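Local atomic coordinates of nitrogenase molybdenum-iron protein beta chain (Clostridium pasteurianum, PDB entry 4WES), a protein that forms, with the alpha chain, the molybdenum-iron component of nitrogenase, which reduces dinitrogen to ammonium, and shares an [8Fe-7S] cluster with that chain. Residues T148-M153 with S243-L248; L239-Y244 with K262-P267. All coordinates share one frame; numbering follows the deposited sequence.

Interaction 1 of 2, residues T148-M153 with S243-L248; sequences TGFANM and SYASDL
Ala151 and Ala245 bring the two helices together: segments 148-153 and 243-248 run nearly parallel, their axes 7.6 Å apart at closest approach with a signed crossing angle of -15°, and the CA atoms of the two alanines are 4.7 Å apart. The small side chains are consistent with this close approach. The carbonyl of Ala245 is the focus of the contact. Its O receives a CA-H...O contact from Ala151, CA to O 3.3 Å, and the Ala151 methyl faces this oxygen and Tyr244 O together. The same Ala245 O also lies at the edge of the Phe150 ring, in the ring plane, 3.6 Å from Phe150 CD2. With CG anti to the backbone N (chi1 -180°), the Phe150 ring turns its CD2-CE2 edge to Ala245, where CD2 and CE2 touch the Ala245 methyl as well as the oxygen. No direct hydrogen bond joins the helices; instead one water donates to Ala245 O at 2.9 Å and to Ala151 O at 3.0 Å, tying two carbonyls that could not bond each other. One turn further along, Leu248 reaches across with its CD2 branch, which rests 3.4 Å from Asn152 OD1 and more loosely against Ala151 O. The Asn152 and Leu248 side chains cross obliquely, and the amide ND2 of Asn152 is engaged by Gln24 OE1. Helix 24-33 packs against segment 148-153 through Ala28 and Ala31, which touch Met153 and, for Ala31, also Phe150. At the start of helix 243-257, Asp322 of helix 321-333 accepts bonds from the backbone N atoms of Tyr244 and Ala245, while Tyr244 OH bonds to Phe350 N of helix 348-360.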
ATOM      1  N   THR B 148      27.440  -0.704 -12.907  1.00  9.36           N
ATOM      2  CA  THR B 148      28.735  -0.393 -13.508  1.00  9.83           C
ATOM      3  C   THR B 148      28.548   0.356 -14.807  1.00  9.64           C
ATOM      4  O   THR B 148      29.336   1.256 -15.145  1.00 10.24           O
ATOM      5  CB  THR B 148      29.496  -1.699 -13.756  1.00 10.25           C
ATOM      6  OG1 THR B 148      29.204  -2.663 -12.745  1.00 10.10           O
ATOM      7  CG2 THR B 148      30.981  -1.449 -13.835  1.00 12.09           C
ATOM      8  N   GLY B 149      27.526   0.013 -15.581  1.00  9.26           N
ATOM      9  CA  GLY B 149      27.229   0.706 -16.815  1.00  9.64           C
ATOM     10  C   GLY B 149      26.884   2.172 -16.597  1.00  9.97           C
ATOM     11  O   GLY B 149      27.360   3.064 -17.330  1.00  9.94           O
ATOM     12  N   PHE B 150      26.062   2.423 -15.583  1.00  9.25           N
ATOM     13  CA  PHE B 150      25.767   3.787 -15.159  1.00  9.27           C
ATOM     14  C   PHE B 150      27.078   4.507 -14.813  1.00  9.23           C
ATOM     15  O   PHE B 150      27.339   5.629 -15.261  1.00  9.90           O
ATOM     16  CB  PHE B 150      24.792   3.753 -13.996  1.00  9.62           C
ATOM     17  CG  PHE B 150      24.416   5.123 -13.478  1.00 10.00           C
ATOM     18  CD1 PHE B 150      23.251   5.739 -13.885  1.00 10.69           C
ATOM     19  CD2 PHE B 150      25.208   5.760 -12.553  1.00 10.36           C
ATOM     20  CE1 PHE B 150      22.899   6.977 -13.411  1.00 11.30           C
ATOM     21  CE2 PHE B 150      24.867   7.020 -12.072  1.00 11.53           C
ATOM     22  CZ  PHE B 150      23.689   7.607 -12.475  1.00 11.27           C
ATOM     23  N   ALA B 151      27.895   3.873 -13.976  1.00  9.94           N
ATOM     24  CA  ALA B 151      29.134   4.503 -13.539  1.00  9.78           C
ATOM     25  C   ALA B 151      30.017   4.865 -14.702  1.00  9.74           C
ATOM     26  O   ALA B 151      30.655   5.947 -14.709  1.00 10.66           O
ATOM     27  CB  ALA B 151      29.886   3.609 -12.585  1.00 10.09           C
ATOM     28  N   ASN B 152      30.118   3.959 -15.664  1.00  9.73           N
ATOM     29  CA  ASN B 152      30.933   4.170 -16.850  1.00 10.16           C
ATOM     30  C   ASN B 152      30.409   5.313 -17.734  1.00  9.49           C
ATOM     31  O   ASN B 152      31.185   6.158 -18.207  1.00 10.93           O
ATOM     32  CB  ASN B 152      31.053   2.859 -17.660  1.00  9.81           C
ATOM     33  CG  ASN B 152      32.016   1.898 -17.039  1.00 10.75           C
ATOM     34  OD1 ASN B 152      32.945   2.294 -16.338  1.00 12.09           O
ATOM     35  ND2 ASN B 152      31.809   0.625 -17.275  1.00 10.78           N
ATOM     36  N   MET B 153      29.102   5.422 -17.893  1.00  9.83           N
ATOM     37  CA  MET B 153      28.551   6.507 -18.684  1.00 10.41           C
ATOM     38  C   MET B 153      28.861   7.841 -18.005  1.00 10.73           C
ATOM     39  O   MET B 153      29.152   8.832 -18.681  1.00 11.26           O
ATOM     40  CB  MET B 153      27.038   6.337 -18.882  1.00 10.39           C
ATOM     41  CG  MET B 153      26.436   7.324 -19.892  1.00 10.46           C
ATOM     42  SD  MET B 153      26.784   6.941 -21.632  1.00 12.65           S
ATOM     43  CE  MET B 153      28.118   8.021 -21.973  1.00 13.52           C
ATOM     44  N   SER B 243      29.011   4.811  -3.787  1.00 11.42           N
ATOM     45  CA  SER B 243      30.325   4.625  -4.388  1.00 12.23           C
ATOM     46  C   SER B 243      30.312   3.788  -5.669  1.00 11.29           C
ATOM     47  O   SER B 243      31.070   4.081  -6.595  1.00 12.34           O
ATOM     48  CB  SER B 243      31.314   4.060  -3.385  1.00 13.86           C
ATOM     49  OG  SER B 243      30.951   2.740  -3.008  1.00 14.88           O
ATOM     50  N   TYR B 244      29.480   2.752  -5.717  1.00 10.18           N
ATOM     51  CA  TYR B 244      29.483   1.910  -6.900  1.00  9.80           C
ATOM     52  C   TYR B 244      29.084   2.687  -8.145  1.00  9.88           C
ATOM     53  O   TYR B 244      29.703   2.549  -9.212  1.00 10.77           O
ATOM     54  CB  TYR B 244      28.570   0.703  -6.737  1.00  9.82           C
ATOM     55  CG  TYR B 244      29.100  -0.430  -5.891  1.00 10.10           C
ATOM     56  CD1 TYR B 244      29.182  -0.320  -4.519  1.00 11.54           C
ATOM     57  CD2 TYR B 244      29.433  -1.648  -6.476  1.00 10.01           C
ATOM     58  CE1 TYR B 244      29.594  -1.384  -3.725  1.00 11.80           C
ATOM     59  CE2 TYR B 244      29.826  -2.731  -5.701  1.00 10.82           C
ATOM     60  CZ  TYR B 244      29.908  -2.606  -4.334  1.00 10.93           C
ATOM     61  OH  TYR B 244      30.274  -3.681  -3.550  1.00 12.23           O
ATOM     62  N   ALA B 245      27.996   3.452  -8.049  1.00  9.67           N
ATOM     63  CA  ALA B 245      27.483   4.165  -9.197  1.00  9.77           C
ATOM     64  C   ALA B 245      28.269   5.447  -9.511  1.00 10.20           C
ATOM     65  O   ALA B 245      28.315   5.854 -10.675  1.00 10.72           O
ATOM     66  CB  ALA B 245      26.014   4.525  -8.992  1.00 10.11           C
ATOM     67  N   SER B 246      28.781   6.106  -8.481  1.00 10.46           N
ATOM     68  CA  SER B 246      29.134   7.504  -8.620  1.00 10.87           C
ATOM     69  C   SER B 246      30.631   7.829  -8.469  1.00 11.11           C
ATOM     70  O   SER B 246      31.085   8.881  -8.952  1.00 11.76           O
ATOM     71  CB  SER B 246      28.345   8.340  -7.609  1.00 10.88           C
ATOM     72  OG  SER B 246      26.953   8.133  -7.795  1.00 11.08           O
ATOM     73  N   ASP B 247      31.404   6.963  -7.798  1.00 11.05           N
ATOM     74  CA  ASP B 247      32.786   7.332  -7.504  1.00 11.45           C
ATOM     75  C   ASP B 247      33.630   7.438  -8.751  1.00 12.21           C
ATOM     76  O   ASP B 247      34.500   8.301  -8.810  1.00 12.91           O
ATOM     77  CB  ASP B 247      33.442   6.331  -6.556  1.00 12.35           C
ATOM     78  CG  ASP B 247      33.311   6.662  -5.107  1.00 14.37           C
ATOM     79  OD1 ASP B 247      32.617   7.609  -4.728  1.00 16.16           O
ATOM     80  OD2 ASP B 247      33.958   5.922  -4.304  1.00 16.77           O
ATOM     81  N   LEU B 248      33.430   6.577  -9.743  1.00 11.38           N
ATOM     82  CA  LEU B 248      34.300   6.619 -10.910  1.00 12.67           C
ATOM     83  C   LEU B 248      34.217   7.989 -11.577  1.00 11.92           C
ATOM     84  O   LEU B 248      35.229   8.605 -11.918  1.00 12.94           O
ATOM     85  CB  LEU B 248      33.979   5.503 -11.884  1.00 12.99           C
ATOM     86  CG  LEU B 248      34.864   5.476 -13.136  1.00 13.33           C
ATOM     87  CD1 LEU B 248      36.308   5.191 -12.818  1.00 15.72           C
ATOM     88  CD2 LEU B 248      34.343   4.441 -14.131  1.00 14.59           C
TER
HETATM   89  O   HOH W   1      30.554   7.138 -11.972  1.00 12.01           O

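Interaction 2 of 2, residues L239-Y244 with K262-P267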
ATOM      1  N   LEU B 239      29.980  15.822  -4.700  1.00 12.67           N
ATOM      2  CA  LEU B 239      29.472  14.787  -3.790  1.00 12.37           C
ATOM      3  C   LEU B 239      29.090  13.575  -4.619  1.00 11.88           C
ATOM      4  O   LEU B 239      28.260  13.659  -5.539  1.00 12.95           O
ATOM      5  CB  LEU B 239      28.272  15.289  -3.001  1.00 13.92           C
ATOM      6  CG  LEU B 239      28.567  16.445  -2.041  1.00 16.85           C
ATOM      7  CD1 LEU B 239      27.355  16.850  -1.227  1.00 18.94           C
ATOM      8  CD2 LEU B 239      29.741  16.124  -1.119  1.00 17.71           C
ATOM      9  N   SER B 240      29.730  12.443  -4.303  1.00 12.11           N
ATOM     10  CA  SER B 240      29.479  11.166  -4.982  1.00 11.63           C
ATOM     11  C   SER B 240      28.541  10.355  -4.100  1.00 11.16           C
ATOM     12  O   SER B 240      28.956   9.909  -3.031  1.00 12.08           O
ATOM     13  CB  SER B 240      30.833  10.455  -5.125  1.00 12.86           C
ATOM     14  OG  SER B 240      30.620   9.192  -5.700  1.00 14.02           O
ATOM     15  N   LEU B 241      27.278  10.207  -4.513  1.00 10.48           N
ATOM     16  CA  LEU B 241      26.310   9.503  -3.695  1.00 11.19           C
ATOM     17  C   LEU B 241      26.235   8.068  -4.167  1.00 10.71           C
ATOM     18  O   LEU B 241      25.726   7.795  -5.268  1.00 10.82           O
ATOM     19  CB  LEU B 241      24.942  10.139  -3.781  1.00 10.93           C
ATOM     20  CG  LEU B 241      24.839  11.629  -3.455  1.00 12.10           C
ATOM     21  CD1 LEU B 241      23.399  12.086  -3.386  1.00 13.23           C
ATOM     22  CD2 LEU B 241      25.561  12.044  -2.191  1.00 14.17           C
ATOM     23  N   GLY B 242      26.739   7.152  -3.353  1.00 10.78           N
ATOM     24  CA  GLY B 242      26.769   5.736  -3.720  1.00 11.23           C
ATOM     25  C   GLY B 242      28.054   5.442  -4.467  1.00 11.02           C
ATOM     26  O   GLY B 242      28.180   5.723  -5.638  1.00 12.16           O
ATOM     27  N   SER B 243      29.011   4.811  -3.787  1.00 11.42           N
ATOM     28  CA  SER B 243      30.325   4.625  -4.388  1.00 12.23           C
ATOM     29  C   SER B 243      30.312   3.788  -5.669  1.00 11.29           C
ATOM     30  O   SER B 243      31.070   4.081  -6.595  1.00 12.34           O
ATOM     31  CB  SER B 243      31.314   4.060  -3.385  1.00 13.86           C
ATOM     32  OG  SER B 243      30.951   2.740  -3.008  1.00 14.88           O
ATOM     33  N   TYR B 244      29.480   2.752  -5.717  1.00 10.18           N
ATOM     34  CA  TYR B 244      29.483   1.910  -6.900  1.00  9.80           C
ATOM     35  C   TYR B 244      29.084   2.687  -8.145  1.00  9.88           C
ATOM     36  O   TYR B 244      29.703   2.549  -9.212  1.00 10.77           O
ATOM     37  CB  TYR B 244      28.570   0.703  -6.737  1.00  9.82           C
ATOM     38  CG  TYR B 244      29.100  -0.430  -5.891  1.00 10.10           C
ATOM     39  CD1 TYR B 244      29.182  -0.320  -4.519  1.00 11.54           C
ATOM     40  CD2 TYR B 244      29.433  -1.648  -6.476  1.00 10.01           C
ATOM     41  CE1 TYR B 244      29.594  -1.384  -3.725  1.00 11.80           C
ATOM     42  CE2 TYR B 244      29.826  -2.731  -5.701  1.00 10.82           C
ATOM     43  CZ  TYR B 244      29.908  -2.606  -4.334  1.00 10.93           C
ATOM     44  OH  TYR B 244      30.274  -3.681  -3.550  1.00 12.23           O
ATOM     45  N   LYS B 262      33.892  14.067  -2.338  1.00 15.19           N
ATOM     46  CA  LYS B 262      33.584  13.327  -1.118  1.00 15.44           C
ATOM     47  C   LYS B 262      32.575  12.238  -1.449  1.00 14.02           C
ATOM     48  O   LYS B 262      31.582  12.508  -2.120  1.00 15.36           O
ATOM     49  CB  LYS B 262      33.003  14.286  -0.086  1.00 18.66           C
ATOM     50  CG  LYS B 262      32.669  13.736   1.278  1.00 24.59           C
ATOM     51  CD  LYS B 262      32.453  14.869   2.274  1.00 34.57           C
ATOM     52  CE  LYS B 262      32.024  14.364   3.653  1.00 62.62           C
ATOM     53  NZ  LYS B 262      32.853  13.235   4.175  1.00 80.61           N
ATOM     54  N   THR B 263      32.816  11.032  -0.952  1.00 14.26           N
ATOM     55  CA  THR B 263      31.927   9.917  -1.170  0.52 12.39           C
ATOM     56  C   THR B 263      30.977   9.806   0.016  1.00 13.65           C
ATOM     57  O   THR B 263      31.406   9.875   1.164  1.00 15.53           O
ATOM     58  CB  THR B 263      32.732   8.627  -1.325  0.52 11.31           C
ATOM     59  OG1 THR B 263      33.587   8.747  -2.460  0.52 11.75           O
ATOM     60  CG2 THR B 263      31.803   7.402  -1.500  0.52 12.51           C
ATOM     61  N   LEU B 264      29.693   9.602  -0.275  1.00 11.66           N
ATOM     62  CA  LEU B 264      28.638   9.461   0.720  1.00 11.21           C
ATOM     63  C   LEU B 264      27.807   8.244   0.375  1.00 10.92           C
ATOM     64  O   LEU B 264      27.751   7.818  -0.789  1.00 12.73           O
ATOM     65  CB  LEU B 264      27.731  10.694   0.703  1.00 12.06           C
ATOM     66  CG  LEU B 264      28.381  12.007   1.145  1.00 14.62           C
ATOM     67  CD1 LEU B 264      27.496  13.188   0.760  1.00 14.48           C
ATOM     68  CD2 LEU B 264      28.673  12.000   2.645  1.00 18.48           C
ATOM     69  N   ARG B 265      27.164   7.664   1.372  1.00 11.62           N
ATOM     70  CA  ARG B 265      26.158   6.657   1.102  1.00 12.18           C
ATOM     71  C   ARG B 265      24.952   7.281   0.392  1.00 12.17           C
ATOM     72  O   ARG B 265      24.613   8.458   0.598  1.00 12.65           O
ATOM     73  CB  ARG B 265      25.687   6.092   2.403  1.00 15.02           C
ATOM     74  CG  ARG B 265      26.599   5.073   2.936  1.00 16.54           C
ATOM     75  CD  ARG B 265      25.960   4.362   4.137  1.00 18.66           C
ATOM     76  NE  ARG B 265      26.898   3.370   4.493  1.00 18.33           N
ATOM     77  CZ  ARG B 265      26.931   2.719   5.618  1.00 14.78           C
ATOM     78  NH1 ARG B 265      26.069   2.996   6.577  1.00 16.15           N
ATOM     79  NH2 ARG B 265      27.862   1.812   5.791  1.00 17.60           N
ATOM     80  N   THR B 266      24.295   6.467  -0.419  1.00 11.26           N
ATOM     81  CA  THR B 266      22.974   6.868  -0.884  1.00 10.92           C
ATOM     82  C   THR B 266      22.150   7.289   0.325  1.00 10.81           C
ATOM     83  O   THR B 266      22.103   6.533   1.291  1.00 10.51           O
ATOM     84  CB  THR B 266      22.298   5.692  -1.595  1.00 11.63           C
ATOM     85  OG1 THR B 266      23.139   5.219  -2.653  1.00 12.51           O
ATOM     86  CG2 THR B 266      20.964   6.086  -2.138  1.00 11.63           C
ATOM     87  N   PRO B 267      21.488   8.464   0.272  1.00 10.44           N
ATOM     88  CA  PRO B 267      20.898   8.961   1.520  1.00 10.04           C
ATOM     89  C   PRO B 267      19.525   8.333   1.771  1.00  9.65           C
ATOM     90  O   PRO B 267      18.491   8.945   1.483  1.00 10.69           O
ATOM     91  CB  PRO B 267      20.842  10.501   1.305  1.00 11.77           C
ATOM     92  CG  PRO B 267      20.808  10.651  -0.179  1.00 11.52           C
ATOM     93  CD  PRO B 267      21.710   9.551  -0.701  1.00 11.26           C
TER
HETATM   94  O   HOH W   2      23.215   6.698  -4.977  1.00 15.82           O
HETATM   95  O   HOH W   3      28.969   5.108  -0.853  1.00 19.22           O
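Leu241 and Leu264 lie side by side and point the same way from neighbouring strands, with Leu241 CD2 3.7 Å from Leu264 CD1. That same CD1 is met on another flank by Leu239, whose side chain crosses Leu264 at a slant, CD2 to CD1 4.1 Å. Leu239 CD2 also reaches CB of Lys262, the two side chains alongside each other, before the lysine chain leads away. The other branch of Leu241, CD1, meets Pro267 CD, their side chains at about a right angle. This leucine face packs against helix 270-284, where Ala279 touches Leu264 and Leu280 touches Leu239. Strands 237-241 and 261-264 are the two parallel strands of a beta-alpha-beta unit, joined through helix 243-257; of the two, only strand 261-264 is outermost in its sheet within this chain. Backbone bonds zip them: Ser240 N to Lys262 O and Leu264 N to Ser240 O, both 2.9 Å, and Gly242 N to Leu264 O at 2.8 Å. On the opposite face Ser240 and Thr263 sit paired, their hydroxyls, in the Thr263 conformer described, both bonded to Asp247 OD1. In that conformer Thr263 CG2 also touches Ser243 CB. Gly242, the N-cap of the helix, has phi 89°, and at its backbone angles a side chain would be jammed against Leu241 O; its CA packs at Thr266 OG1. Separate waters link Leu241 O to Thr266 OG1 and Ser243 N to Leu264 O.

Overall arrangement
The centres of the two interactions lie 11 Å apart, and both use helix 243-257, with Ser243 and Tyr244 common to the two. Along the chain, segment 148-153 comes first, then 239-244 running on into 243-248, and last 262-267. Interaction 2 pairs the strands that precede and follow that helix in the chain, within the parallel sheet 198-200, 172-175, 237-241, 261-264; interaction 1 sets the helix's first turns against helix 146-161, which follows strand 133-136 of a different parallel sheet. Asp247 of segment 243-248 ties back to the strand pair. Interaction 1 thus brings this sheet's helix against helix 146-161, where the Asn152 side chain is about 10 Å from that of Ser141, an [8Fe-7S] cluster ligand.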